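Local atomic coordinates of 2-hydroxychromene-2-carboxylate isomerase (Pseudomonas putida, PDB entry 2IMF), a protein that catalyses the reversible, glutathione-dependent isomerisation of 2-hydroxychromene-2-carboxylate to trans-o-hydroxybenzylidenepyruvate in naphthalene breakdown. Residues I37-V42 with F166-M171; Y6-S11 with R88-F93; S14-Q19 with Y74-V79; A103-V108 with E131-D136. All coordinates share one frame; numbering follows the deposited sequence. Where two conformers were deposited one is given.

Contacts 1 and 2 lie side by side, their centres about 10 Å apart, and both touch glutathione: contact 1 through the backbone of Val168, contact 2 through Ser11. They are joined by backbone pairing, with Thr170 O 2.8 Å from Tyr6 N and Ile37 N 2.8 Å from Phe7 O, because strand 2-7 lies between strands 31-36 and 170-173 in the sheet. Contact 3 packs the segment 74-79 on helix 12-28, the helix that follows Ser11, and meets contact 1 where Ser14 and Ala17 touch Pro169. Contact 4 is away from the ligands, its centre about 23 Å from that of contact 1, but Tyr105 OH stands 2.7 Å from Met89 O of contact 2.

Contact 1: residues I37-V42 with F166-M171; sequences IDLARV and FGVPTM. With GSH (glutathione), chain E.
Leu39 holds CG anti to its backbone N, and the turn at chi2 (59°) then brings CD1 over to Gly167, 3.8 Å from Gly167 CA. Val42 has CG1 anti to its carbonyl carbon, which leaves CG2 between N and that carbon, 3.4 Å from Phe166 O. Ile37 adds its tip: CD1 is 4.0 Å from Val168 CG1, sliding past it in the opposite direction. No hydrogen bond links the segments, so they meet by van der Waals contact of methyl groups with side chains and backbone. Within 37-42, Asp38 is the N-cap of helix 39-46, its OD1 receiving weak bonds from Ala40 N and Arg41 N. The loop before strand 170-173 carries the cis-proline of the thioredoxin fold, Pro169, and Val168 just ahead of it binds the glutathione backbone in the antiparallel manner general to glutathione transferases. Val168 N donates to glutathione O2 at 2.8 Å (147° at the hydrogen), and Val168 O accepts from glutathione N2 at 2.8 Å (155°). Gly167 CA comes within 3.1 Å of the same O2; a CB on this residue would collide with it. Thr170 OG1 bonds back to Gly167 O at 2.7 Å, from above the carbonyl plane. Leu39 CD2 packs 3.8 Å from glutathione CB2, the carbon that bears the sulphur, and Phe166 meets Tyr62 of the second subunit.

Contact 2: residues Y6-S11 with R88-F93; sequences YFDFLS and RMNIGF. With TOM (4-(2-methoxyphenyl)-2-oxobut-3-enoic acid), chain F; GSH (glutathione), chain E.
The turn that leads from strand 2-7 into the active-site helix is tied here to helix 87-92 by the side-chain amide of Asn90. Its OD1 takes the N-H of Phe9 at 2.9 Å, nearly straight (175°) and on a lone pair in the carbonyl plane. Its ND2 gives a hydrogen to Asp8 OD1 at 2.9 Å, steeply above the carboxylate plane, while Leu10 N approaches that oxygen from the opposite face in an Asx turn. Ser86 OG is a further partner of Asp8 OD1, and Asp8 OD2 accepts from Leu39 N. An alanine in place of Asn90 would probably leave Phe9 N without its acceptor and take one donor from Asp8 OD1. The Phe9 ring brings CE2 to 3.3 Å from Met89 O, which lies at its edge. The edge of Phe7 points at the face of Phe93 in a T-shaped pair, centroids 5.9 Å apart and planes at 90°. At the turn's end Ser11 OG stands 3.3 Å from glutathione SG2, and Leu10 O lies 3.0 Å from the methoxy carbon C11 of the bound 4-(2-methoxyphenyl)-2-oxobut-3-enoic acid. A helix N-cap serine beside the sulphur is as expected of the kappa-class active site, with Ser11 the inferred nucleophile.

Contact 3: residues S14-Q19 with Y74-V79; sequences SYLANQ and YGIPLV
One hydrogen bond joins Tyr15 to Pro77, and apolar contacts make up most of the rest. Tyr15 OH donates to Pro77 O at 2.6 Å, nearly along the C=O axis (163°). Tyr15 holds CG anti to its backbone N (chi1 162°), which sends the ring outward from helix 12-28 to the loop 75-79. A phenylalanine in place of Tyr15 would probably leave Pro77 O without this donor and the loop less firmly held against the helix.

Among the apolar contacts, Ile76 is central. It and Tyr15 reach toward each other tip to tip, Ile76 CD1 standing 3.8 Å from Tyr15 CZ. The same CD1 lies 3.6 Å from Gln19 CG, so the aliphatic part of Gln19 runs beside it. Leu78 slides past Tyr15 in the opposite direction, with CD1 in the plane of the ring at its edge and 3.8 Å from Tyr15 CD2. Leu16 CD2 touches two residues of 74-79, 4.1 Å from Leu78 CD1 and 3.9 Å from Tyr74 CD2.

In the fold, helix 12-28 is the first helix of the thioredoxin domain, and the loop follows helix 57-74 of the helical part inserted into it. Helix 57-74 ends in a Schellman motif at Gly75, whose positive phi (74°) turns the chain back so that Tyr74 and Ile76 both face helix 12-28.

The remaining contacts involve a ring and the backbone: Tyr74 CE2 comes edge-on to Leu16 O at 3.3 Å, the side chains of Tyr74 and Leu16 crossing at about a right angle. The Tyr74 hydroxyl is bonded to Asn181, a glutathione-binding residue, and to Arg20.

Contact 4: residues A103-V108 with E131-D136; sequences AAYVNV and EKLGWD
Tyr105 and Leu133 meet through CD1 of each, 3.8 Å apart, with the leucine methyl in the plane of the tyrosine ring at its edge. Leu133 sets CG anti to its carbonyl carbon and keeps an extended end (chi2 -178°), which parts its two methyls between neighbours: CD1 goes to Tyr105, and CD2 lies 3.7 Å from Ala104 CB and 4.1 Å from Val108 CG2. The same CD1 also rests over one face of Trp135, 3.5 Å above the indole plane and toward the rim, so it is held between the two aromatic residues.

The side chains of Tyr105 and Trp135 cross at about a right angle. Their ring planes are nearly parallel (17°), yet the centroids of the Tyr105 ring and the six-membered ring of Trp135 are 5.5 Å apart, slid so far that little of one ring lies over the other; the closest approach is Trp135 CH2 to Tyr105 CD1, 3.4 Å. The tyrosine hydroxyl lies beyond this contact, bonded to Met89 O.

These residues join helix 99-115 to the end of helix 125-133, two members of the helical domain inserted into the thioredoxin fold of kappa-class enzymes. A Schellman motif at Gly134, with positive phi, closes the second helix and brings Trp135 round to the same side as Leu133.

Toward the surface, Lys132 holds CG anti to its backbone N and bends at chi2 (66°), and its aliphatic stem packs on Val108: Lys132 CG is 3.6 Å from Val108 CG2. Val108 offers both methyls here, CG1 standing 4.0 Å from the same Lys132 CG.

Contact 1: residues I37-V42 with F166-M171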
# COMPACT_ATOMS: atom_id res chain seq x y z
N ILE A 37 -1.96 -15.55 -12.24
CA ILE A 37 -1.15 -14.89 -13.27
C ILE A 37 0.28 -14.71 -12.83
O ILE A 37 0.61 -14.83 -11.66
CB ILE A 37 -1.67 -13.45 -13.67
CG1 ILE A 37 -1.76 -12.55 -12.40
CG2 ILE A 37 -3.10 -13.58 -14.22
CD1 ILE A 37 -2.08 -11.05 -12.75
N ASP A 38 1.14 -14.43 -13.79
CA ASP A 38 2.57 -14.31 -13.54
C ASP A 38 2.96 -12.88 -13.16
O ASP A 38 3.13 -12.02 -14.08
CB ASP A 38 3.34 -14.78 -14.77
CG ASP A 38 4.83 -14.89 -14.54
OD1 ASP A 38 5.40 -14.38 -13.60
OD2 ASP A 38 5.53 -15.46 -15.43
N LEU A 39 3.17 -12.64 -11.87
CA LEU A 39 3.53 -11.27 -11.46
C LEU A 39 4.76 -10.76 -12.20
O LEU A 39 4.85 -9.59 -12.55
CB LEU A 39 3.80 -11.23 -9.96
CG LEU A 39 4.24 -9.85 -9.42
CD1 LEU A 39 3.20 -8.78 -9.70
CD2 LEU A 39 4.60 -9.96 -7.96
N ALA A 40 5.70 -11.69 -12.42
CA ALA A 40 6.97 -11.20 -12.97
C ALA A 40 6.72 -10.68 -14.32
O ALA A 40 7.26 -9.64 -14.76
CB ALA A 40 8.03 -12.32 -13.06
N ARG A 41 5.89 -11.36 -15.09
CA ARG A 41 5.58 -10.90 -16.41
C ARG A 41 4.77 -9.59 -16.41
O ARG A 41 4.98 -8.69 -17.23
CB ARG A 41 4.79 -11.96 -17.17
CG ARG A 41 5.51 -12.63 -18.27
CD ARG A 41 4.66 -13.85 -18.63
NE ARG A 41 5.48 -15.01 -18.94
CZ ARG A 41 5.44 -15.64 -20.10
NH1 ARG A 41 4.59 -15.22 -21.03
NH2 ARG A 41 6.23 -16.70 -20.33
N VAL A 42 3.78 -9.46 -15.52
CA VAL A 42 3.06 -8.21 -15.50
C VAL A 42 3.91 -6.99 -15.13
O VAL A 42 3.63 -5.88 -15.62
CB VAL A 42 1.69 -8.23 -14.67
CG1 VAL A 42 0.91 -9.53 -14.87
CG2 VAL A 42 1.80 -7.92 -13.25
N PHE A 166 -1.25 -4.43 -12.91
CA PHE A 166 0.23 -4.27 -12.78
C PHE A 166 0.80 -5.04 -11.56
O PHE A 166 2.03 -5.10 -11.41
CB PHE A 166 0.58 -2.77 -12.66
CG PHE A 166 -0.07 -2.12 -11.45
CD1 PHE A 166 0.53 -2.26 -10.16
CD2 PHE A 166 -1.30 -1.42 -11.58
CE1 PHE A 166 -0.12 -1.78 -9.05
CE2 PHE A 166 -1.91 -0.94 -10.44
CZ PHE A 166 -1.30 -1.08 -9.17
N GLY A 167 -0.08 -5.58 -10.72
CA GLY A 167 0.39 -6.27 -9.51
C GLY A 167 -0.67 -7.19 -8.99
O GLY A 167 -1.75 -7.34 -9.60
N VAL A 168 -0.36 -7.79 -7.85
CA VAL A 168 -1.32 -8.68 -7.20
C VAL A 168 -1.30 -8.38 -5.72
O VAL A 168 -0.30 -7.92 -5.16
CB VAL A 168 -1.03 -10.17 -7.45
CG1 VAL A 168 -1.19 -10.47 -8.92
CG2 VAL A 168 0.44 -10.54 -7.02
N PRO A 169 -2.39 -8.60 -5.00
CA PRO A 169 -3.73 -9.03 -5.49
C PRO A 169 -4.43 -7.85 -6.14
O PRO A 169 -4.37 -6.73 -5.65
CB PRO A 169 -4.48 -9.44 -4.19
CG PRO A 169 -3.80 -8.54 -3.10
CD PRO A 169 -2.34 -8.36 -3.54
N THR A 170 -5.16 -8.16 -7.23
CA THR A 170 -5.93 -7.12 -7.95
C THR A 170 -7.37 -7.65 -8.03
O THR A 170 -7.58 -8.83 -8.30
CB THR A 170 -5.31 -6.73 -9.29
OG1 THR A 170 -4.05 -6.11 -8.99
CG2 THR A 170 -6.17 -5.68 -9.96
N MET A 171 -8.32 -6.75 -7.78
CA MET A 171 -9.76 -7.12 -7.74
C MET A 171 -10.49 -6.17 -8.65
O MET A 171 -10.22 -4.95 -8.59
CB MET A 171 -10.39 -7.07 -6.34
CG MET A 171 -9.90 -8.17 -5.44
SD MET A 171 -8.22 -8.10 -4.77
CE MET A 171 -8.11 -6.45 -4.07
N1 GSH E . -0.32 -2.41 0.13
CA1 GSH E . -0.50 -3.71 -0.45
C1 GSH E . -1.45 -4.61 0.24
O11 GSH E . -1.86 -5.62 -0.33
O12 GSH E . -1.54 -4.29 1.45
CB1 GSH E . 0.72 -4.20 -1.22
CG1 GSH E . 0.49 -5.24 -2.31
CD1 GSH E . 1.79 -5.62 -2.96
OE1 GSH E . 2.91 -5.04 -2.55
N2 GSH E . 1.81 -6.53 -3.91
CA2 GSH E . 2.99 -6.84 -4.71
C2 GSH E . 2.96 -6.24 -6.05
O2 GSH E . 1.82 -6.32 -6.77
CB2 GSH E . 3.07 -8.39 -4.86
SG2 GSH E . 3.53 -9.22 -3.28
N3 GSH E . 4.00 -5.61 -6.53
CA3 GSH E . 3.87 -4.84 -7.76
C3 GSH E . 4.15 -3.39 -7.45
O31 GSH E . 4.04 -2.58 -8.39
O32 GSH E . 4.53 -3.05 -6.28

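Contact 2: residues Y6-S11 with R88-F93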
# COMPACT_ATOMS: atom_id res chain seq x y z
N TYR A 6 -7.25 -11.42 -9.19
CA TYR A 6 -5.98 -11.74 -9.86
C TYR A 6 -4.91 -11.92 -8.81
O TYR A 6 -4.72 -11.06 -7.95
CB TYR A 6 -5.55 -10.60 -10.78
CG TYR A 6 -6.48 -10.42 -11.92
CD1 TYR A 6 -7.72 -9.70 -11.78
CD2 TYR A 6 -6.22 -11.05 -13.09
CE1 TYR A 6 -8.59 -9.55 -12.86
CE2 TYR A 6 -7.14 -10.94 -14.23
CZ TYR A 6 -8.29 -10.17 -14.03
OH TYR A 6 -9.21 -10.08 -15.11
N PHE A 7 -4.22 -13.05 -8.81
CA PHE A 7 -3.25 -13.38 -7.77
C PHE A 7 -2.10 -14.17 -8.41
O PHE A 7 -2.22 -14.70 -9.53
CB PHE A 7 -3.89 -14.22 -6.64
CG PHE A 7 -4.35 -15.59 -7.10
CD1 PHE A 7 -5.57 -15.76 -7.73
CD2 PHE A 7 -3.54 -16.68 -7.00
CE1 PHE A 7 -5.97 -17.02 -8.16
CE2 PHE A 7 -3.90 -17.90 -7.51
CZ PHE A 7 -5.16 -18.05 -8.06
N ASP A 8 -0.98 -14.25 -7.67
CA ASP A 8 0.18 -15.12 -7.97
C ASP A 8 0.48 -15.78 -6.62
O ASP A 8 0.46 -15.08 -5.59
CB ASP A 8 1.34 -14.25 -8.48
CG ASP A 8 2.59 -15.04 -8.88
OD1 ASP A 8 2.87 -16.10 -8.24
OD2 ASP A 8 3.33 -14.57 -9.75
N PHE A 9 0.66 -17.10 -6.56
CA PHE A 9 0.87 -17.76 -5.24
C PHE A 9 2.16 -17.31 -4.55
O PHE A 9 2.29 -17.57 -3.38
CB PHE A 9 0.85 -19.30 -5.37
CG PHE A 9 -0.51 -19.89 -5.63
CD1 PHE A 9 -1.51 -19.79 -4.68
CD2 PHE A 9 -0.73 -20.59 -6.79
CE1 PHE A 9 -2.80 -20.37 -4.90
CE2 PHE A 9 -2.00 -21.19 -7.06
CZ PHE A 9 -3.01 -21.08 -6.12
N LEU A 10 3.06 -16.62 -5.25
CA LEU A 10 4.26 -16.06 -4.55
C LEU A 10 3.92 -14.93 -3.62
O LEU A 10 4.74 -14.55 -2.80
CB LEU A 10 5.36 -15.59 -5.51
CG LEU A 10 5.05 -14.38 -6.37
CD1 LEU A 10 5.25 -13.05 -5.60
CD2 LEU A 10 6.01 -14.35 -7.53
N SER A 11 2.70 -14.37 -3.72
CA SER A 11 2.38 -13.09 -3.04
C SER A 11 1.70 -13.26 -1.70
O SER A 11 0.59 -13.73 -1.67
CB SER A 11 1.53 -12.29 -4.01
OG SER A 11 0.91 -11.15 -3.36
N ARG A 88 4.75 -23.43 -11.07
CA ARG A 88 4.05 -24.70 -11.21
C ARG A 88 2.66 -24.66 -10.60
O ARG A 88 1.67 -25.11 -11.20
CB ARG A 88 4.91 -25.83 -10.62
CG ARG A 88 4.17 -27.14 -10.28
CD ARG A 88 5.08 -28.41 -10.25
NE ARG A 88 6.03 -28.45 -9.14
CZ ARG A 88 7.25 -29.00 -9.19
NH1 ARG A 88 7.70 -29.59 -10.29
NH2 ARG A 88 8.02 -28.97 -8.11
N MET A 89 2.57 -24.12 -9.35
CA MET A 89 1.27 -24.08 -8.72
C MET A 89 0.33 -23.07 -9.37
O MET A 89 -0.89 -23.28 -9.34
CB MET A 89 1.30 -23.98 -7.19
CG MET A 89 2.16 -25.06 -6.49
SD MET A 89 1.79 -26.76 -6.89
CE MET A 89 0.23 -27.00 -6.07
N ASN A 90 0.88 -21.98 -9.87
CA ASN A 90 0.01 -21.04 -10.63
C ASN A 90 -0.62 -21.75 -11.86
O ASN A 90 -1.82 -21.60 -12.13
CB ASN A 90 0.86 -19.84 -11.12
CG ASN A 90 1.22 -18.82 -10.05
OD1 ASN A 90 0.71 -18.84 -8.94
ND2 ASN A 90 2.12 -17.91 -10.44
N ILE A 91 0.26 -22.45 -12.61
CA ILE A 91 -0.24 -23.20 -13.76
C ILE A 91 -1.29 -24.24 -13.34
O ILE A 91 -2.35 -24.44 -13.98
CB ILE A 91 0.90 -23.90 -14.42
CG1 ILE A 91 1.79 -22.91 -15.16
CG2 ILE A 91 0.30 -24.97 -15.36
CD1 ILE A 91 3.18 -23.46 -15.69
N GLY A 92 -1.05 -24.89 -12.19
CA GLY A 92 -1.94 -25.92 -11.74
C GLY A 92 -3.34 -25.43 -11.44
O GLY A 92 -4.31 -26.23 -11.46
N PHE A 93 -3.51 -24.13 -11.17
CA PHE A 93 -4.85 -23.59 -11.00
C PHE A 93 -5.73 -23.92 -12.21
O PHE A 93 -6.92 -24.09 -12.04
CB PHE A 93 -4.79 -22.05 -10.78
CG PHE A 93 -6.14 -21.40 -10.92
CD1 PHE A 93 -7.01 -21.48 -9.89
CD2 PHE A 93 -6.54 -20.75 -12.10
CE1 PHE A 93 -8.29 -20.99 -9.99
CE2 PHE A 93 -7.81 -20.24 -12.23
CZ PHE A 93 -8.66 -20.36 -11.17
O8 TOM F . 8.29 -8.00 -3.84
C9 TOM F . 7.54 -8.53 -4.65
C10 TOM F . 7.85 -8.71 -6.05
O11 TOM F . 7.79 -7.67 -6.75
O10 TOM F . 8.08 -9.86 -6.49
C8 TOM F . 6.15 -8.97 -4.32
C7 TOM F . 5.56 -8.85 -3.15
C1 TOM F . 6.14 -9.37 -1.85
C6 TOM F . 5.99 -8.51 -0.77
C5 TOM F . 6.51 -8.87 0.46
C4 TOM F . 7.11 -10.14 0.60
C3 TOM F . 7.25 -11.01 -0.46
C2 TOM F . 6.74 -10.59 -1.71
O2 TOM F . 6.79 -11.38 -2.81
C11 TOM F . 7.15 -12.73 -2.51
N1 GSH E . -0.32 -2.41 0.13
CA1 GSH E . -0.50 -3.71 -0.45
C1 GSH E . -1.45 -4.61 0.24
O11 GSH E . -1.86 -5.62 -0.33
O12 GSH E . -1.54 -4.29 1.45
CB1 GSH E . 0.72 -4.20 -1.22
CG1 GSH E . 0.49 -5.24 -2.31
CD1 GSH E . 1.79 -5.62 -2.96
OE1 GSH E . 2.91 -5.04 -2.55
N2 GSH E . 1.81 -6.53 -3.91
CA2 GSH E . 2.99 -6.84 -4.71
C2 GSH E . 2.96 -6.24 -6.05
O2 GSH E . 1.82 -6.32 -6.77
CB2 GSH E . 3.07 -8.39 -4.86
SG2 GSH E . 3.53 -9.22 -3.28
N3 GSH E . 4.00 -5.61 -6.53
CA3 GSH E . 3.87 -4.84 -7.76
C3 GSH E . 4.15 -3.39 -7.45
O31 GSH E . 4.04 -2.58 -8.39
O32 GSH E . 4.53 -3.05 -6.28

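Contact 3: residues S14-Q19 with Y74-V79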
# COMPACT_ATOMS: atom_id res chain seq x y z
N SER A 14 -1.48 -11.45 -1.52
CA SER A 14 -2.53 -12.22 -2.17
C SER A 14 -3.12 -13.32 -1.30
O SER A 14 -4.32 -13.62 -1.37
CB SER A 14 -2.06 -12.81 -3.49
OG SER A 14 -1.77 -11.79 -4.44
N TYR A 15 -2.26 -13.91 -0.42
CA TYR A 15 -2.69 -14.91 0.51
C TYR A 15 -3.69 -14.23 1.42
O TYR A 15 -4.79 -14.76 1.68
CB TYR A 15 -1.49 -15.36 1.32
CG TYR A 15 -1.83 -16.06 2.60
CD1 TYR A 15 -2.48 -17.30 2.59
CD2 TYR A 15 -1.41 -15.53 3.81
CE1 TYR A 15 -2.71 -17.99 3.83
CE2 TYR A 15 -1.62 -16.21 5.03
CZ TYR A 15 -2.32 -17.43 4.99
OH TYR A 15 -2.59 -18.15 6.15
N LEU A 16 -3.35 -13.04 1.94
CA LEU A 16 -4.26 -12.31 2.84
C LEU A 16 -5.58 -11.97 2.09
O LEU A 16 -6.70 -12.17 2.60
CB LEU A 16 -3.64 -11.00 3.25
CG LEU A 16 -2.46 -11.17 4.23
CD1 LEU A 16 -1.76 -9.83 4.42
CD2 LEU A 16 -2.96 -11.72 5.63
N ALA A 17 -5.48 -11.41 0.89
CA ALA A 17 -6.69 -11.09 0.10
C ALA A 17 -7.53 -12.31 -0.17
O ALA A 17 -8.79 -12.22 -0.09
CB ALA A 17 -6.32 -10.37 -1.22
N ASN A 18 -6.92 -13.43 -0.51
CA ASN A 18 -7.73 -14.61 -0.75
C ASN A 18 -8.46 -15.03 0.49
O ASN A 18 -9.61 -15.43 0.33
CB ASN A 18 -6.83 -15.74 -1.24
CG ASN A 18 -7.61 -16.97 -1.52
OD1 ASN A 18 -8.47 -16.96 -2.39
ND2 ASN A 18 -7.40 -18.00 -0.71
N GLN A 19 -7.84 -14.94 1.65
CA GLN A 19 -8.55 -15.34 2.90
C GLN A 19 -9.79 -14.47 3.07
O GLN A 19 -10.88 -14.98 3.39
CB GLN A 19 -7.59 -15.11 4.11
CG GLN A 19 -8.21 -15.17 5.57
CD GLN A 19 -8.70 -16.55 5.93
OE1 GLN A 19 -8.30 -17.56 5.34
NE2 GLN A 19 -9.57 -16.60 6.92
N TYR A 74 -6.67 -10.99 10.82
CA TYR A 74 -7.51 -11.99 10.16
C TYR A 74 -7.62 -13.32 10.93
O TYR A 74 -8.45 -14.15 10.56
CB TYR A 74 -6.95 -12.27 8.75
CG TYR A 74 -7.15 -11.16 7.72
CD1 TYR A 74 -7.70 -9.90 8.04
CD2 TYR A 74 -6.80 -11.40 6.38
CE1 TYR A 74 -7.88 -8.94 7.07
CE2 TYR A 74 -6.97 -10.44 5.41
CZ TYR A 74 -7.54 -9.20 5.75
OH TYR A 74 -7.70 -8.22 4.80
N GLY A 75 -6.80 -13.50 11.95
CA GLY A 75 -6.78 -14.75 12.73
C GLY A 75 -6.16 -15.93 12.04
O GLY A 75 -6.58 -17.07 12.31
N ILE A 76 -5.14 -15.71 11.21
CA ILE A 76 -4.57 -16.79 10.45
C ILE A 76 -3.05 -16.75 10.60
O ILE A 76 -2.49 -15.69 10.86
CB ILE A 76 -4.97 -16.70 8.94
CG1 ILE A 76 -4.41 -15.42 8.26
CG2 ILE A 76 -6.45 -16.75 8.79
CD1 ILE A 76 -4.84 -15.28 6.79
N PRO A 77 -2.33 -17.88 10.40
CA PRO A 77 -0.87 -17.88 10.41
C PRO A 77 -0.38 -17.27 9.11
O PRO A 77 -1.07 -17.32 8.08
CB PRO A 77 -0.53 -19.40 10.41
CG PRO A 77 -1.67 -20.05 9.85
CD PRO A 77 -2.88 -19.25 10.27
N LEU A 78 0.84 -16.83 9.14
CA LEU A 78 1.48 -16.45 7.87
C LEU A 78 2.91 -16.77 8.10
O LEU A 78 3.64 -16.20 8.98
CB LEU A 78 1.27 -14.94 7.59
CG LEU A 78 1.71 -14.47 6.18
CD1 LEU A 78 0.84 -13.23 5.85
CD2 LEU A 78 3.21 -14.18 6.04
N VAL A 79 3.42 -17.70 7.27
CA VAL A 79 4.78 -18.22 7.41
C VAL A 79 5.48 -18.14 6.05
O VAL A 79 4.94 -18.67 5.08
CB VAL A 79 4.75 -19.66 7.89
CG1 VAL A 79 6.18 -20.24 7.99
CG2 VAL A 79 3.92 -19.75 9.18

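Contact 4: residues A103-V108 with E131-D136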
# COMPACT_ATOMS: atom_id res chain seq x y z
N ALA A 103 -11.96 -22.48 -6.07
CA ALA A 103 -11.71 -21.90 -4.80
C ALA A 103 -11.00 -22.84 -3.89
O ALA A 103 -10.15 -22.44 -3.08
CB ALA A 103 -13.06 -21.48 -4.16
N ALA A 104 -11.37 -24.13 -3.93
CA ALA A 104 -10.73 -25.09 -3.05
C ALA A 104 -9.23 -25.21 -3.37
O ALA A 104 -8.42 -25.23 -2.46
CB ALA A 104 -11.39 -26.45 -3.14
N TYR A 105 -8.92 -25.28 -4.66
CA TYR A 105 -7.49 -25.32 -5.07
C TYR A 105 -6.76 -24.08 -4.55
O TYR A 105 -5.72 -24.17 -3.90
CB TYR A 105 -7.33 -25.42 -6.55
CG TYR A 105 -5.90 -25.48 -7.06
CD1 TYR A 105 -5.19 -26.65 -7.04
CD2 TYR A 105 -5.28 -24.31 -7.40
CE1 TYR A 105 -3.88 -26.69 -7.53
CE2 TYR A 105 -4.01 -24.30 -7.88
CZ TYR A 105 -3.28 -25.53 -7.91
OH TYR A 105 -2.02 -25.56 -8.41
N VAL A 106 -7.30 -22.90 -4.81
CA VAL A 106 -6.62 -21.67 -4.42
C VAL A 106 -6.46 -21.67 -2.91
O VAL A 106 -5.38 -21.30 -2.40
CB VAL A 106 -7.40 -20.48 -4.97
CG1 VAL A 106 -6.83 -19.19 -4.39
CG2 VAL A 106 -7.33 -20.48 -6.49
N ASN A 107 -7.50 -22.05 -2.13
CA ASN A 107 -7.37 -22.07 -0.70
C ASN A 107 -6.33 -23.06 -0.19
O ASN A 107 -5.53 -22.74 0.67
CB ASN A 107 -8.77 -22.39 -0.07
CG ASN A 107 -9.79 -21.25 -0.24
OD1 ASN A 107 -9.43 -20.10 -0.48
ND2 ASN A 107 -11.08 -21.60 -0.14
N VAL A 108 -6.37 -24.26 -0.72
CA VAL A 108 -5.43 -25.27 -0.22
C VAL A 108 -3.98 -24.87 -0.55
O VAL A 108 -3.10 -24.99 0.31
CB VAL A 108 -5.76 -26.63 -0.92
CG1 VAL A 108 -4.63 -27.62 -0.79
CG2 VAL A 108 -7.10 -27.22 -0.35
N GLU A 131 -4.21 -35.09 -3.29
CA GLU A 131 -4.79 -35.95 -2.27
C GLU A 131 -5.88 -35.16 -1.58
O GLU A 131 -6.96 -35.69 -1.36
CB GLU A 131 -3.71 -36.31 -1.24
CG GLU A 131 -4.26 -36.49 0.23
CD GLU A 131 -4.52 -37.91 0.65
OE1 GLU A 131 -3.61 -38.76 0.50
OE2 GLU A 131 -5.62 -38.15 1.19
N LYS A 132 -5.62 -33.91 -1.24
CA LYS A 132 -6.61 -33.07 -0.57
C LYS A 132 -7.87 -32.82 -1.39
O LYS A 132 -8.99 -32.75 -0.81
CB LYS A 132 -5.93 -31.72 -0.21
CG LYS A 132 -6.78 -30.73 0.47
CD LYS A 132 -7.22 -31.19 1.87
CE LYS A 132 -8.24 -30.19 2.42
NZ LYS A 132 -9.52 -30.29 1.62
N LEU A 133 -7.70 -32.63 -2.68
CA LEU A 133 -8.79 -32.25 -3.55
C LEU A 133 -9.51 -33.44 -4.16
O LEU A 133 -10.50 -33.25 -4.87
CB LEU A 133 -8.29 -31.35 -4.69
CG LEU A 133 -7.75 -30.01 -4.17
CD1 LEU A 133 -7.35 -29.24 -5.32
CD2 LEU A 133 -8.91 -29.25 -3.36
N GLY A 134 -8.99 -34.64 -3.98
CA GLY A 134 -9.60 -35.79 -4.66
C GLY A 134 -9.28 -35.90 -6.12
O GLY A 134 -10.10 -36.47 -6.89
N TRP A 135 -8.11 -35.41 -6.56
CA TRP A 135 -7.68 -35.45 -7.91
C TRP A 135 -6.75 -36.61 -8.16
O TRP A 135 -6.24 -37.22 -7.22
CB TRP A 135 -6.91 -34.17 -8.23
CG TRP A 135 -7.76 -32.95 -8.31
CD1 TRP A 135 -9.14 -32.86 -8.31
CD2 TRP A 135 -7.27 -31.61 -8.51
NE1 TRP A 135 -9.50 -31.53 -8.45
CE2 TRP A 135 -8.37 -30.76 -8.60
CE3 TRP A 135 -5.99 -31.07 -8.62
CZ2 TRP A 135 -8.25 -29.35 -8.77
CZ3 TRP A 135 -5.86 -29.68 -8.79
CH2 TRP A 135 -6.98 -28.85 -8.89
N ASP A 136 -6.61 -36.99 -9.43
CA ASP A 136 -5.68 -38.00 -9.88
C ASP A 136 -4.29 -37.40 -9.99
O ASP A 136 -4.00 -36.52 -10.80
CB ASP A 136 -6.21 -38.51 -11.23
CG ASP A 136 -5.38 -39.64 -11.81
OD1 ASP A 136 -4.15 -39.54 -12.10
OD2 ASP A 136 -6.03 -40.70 -11.99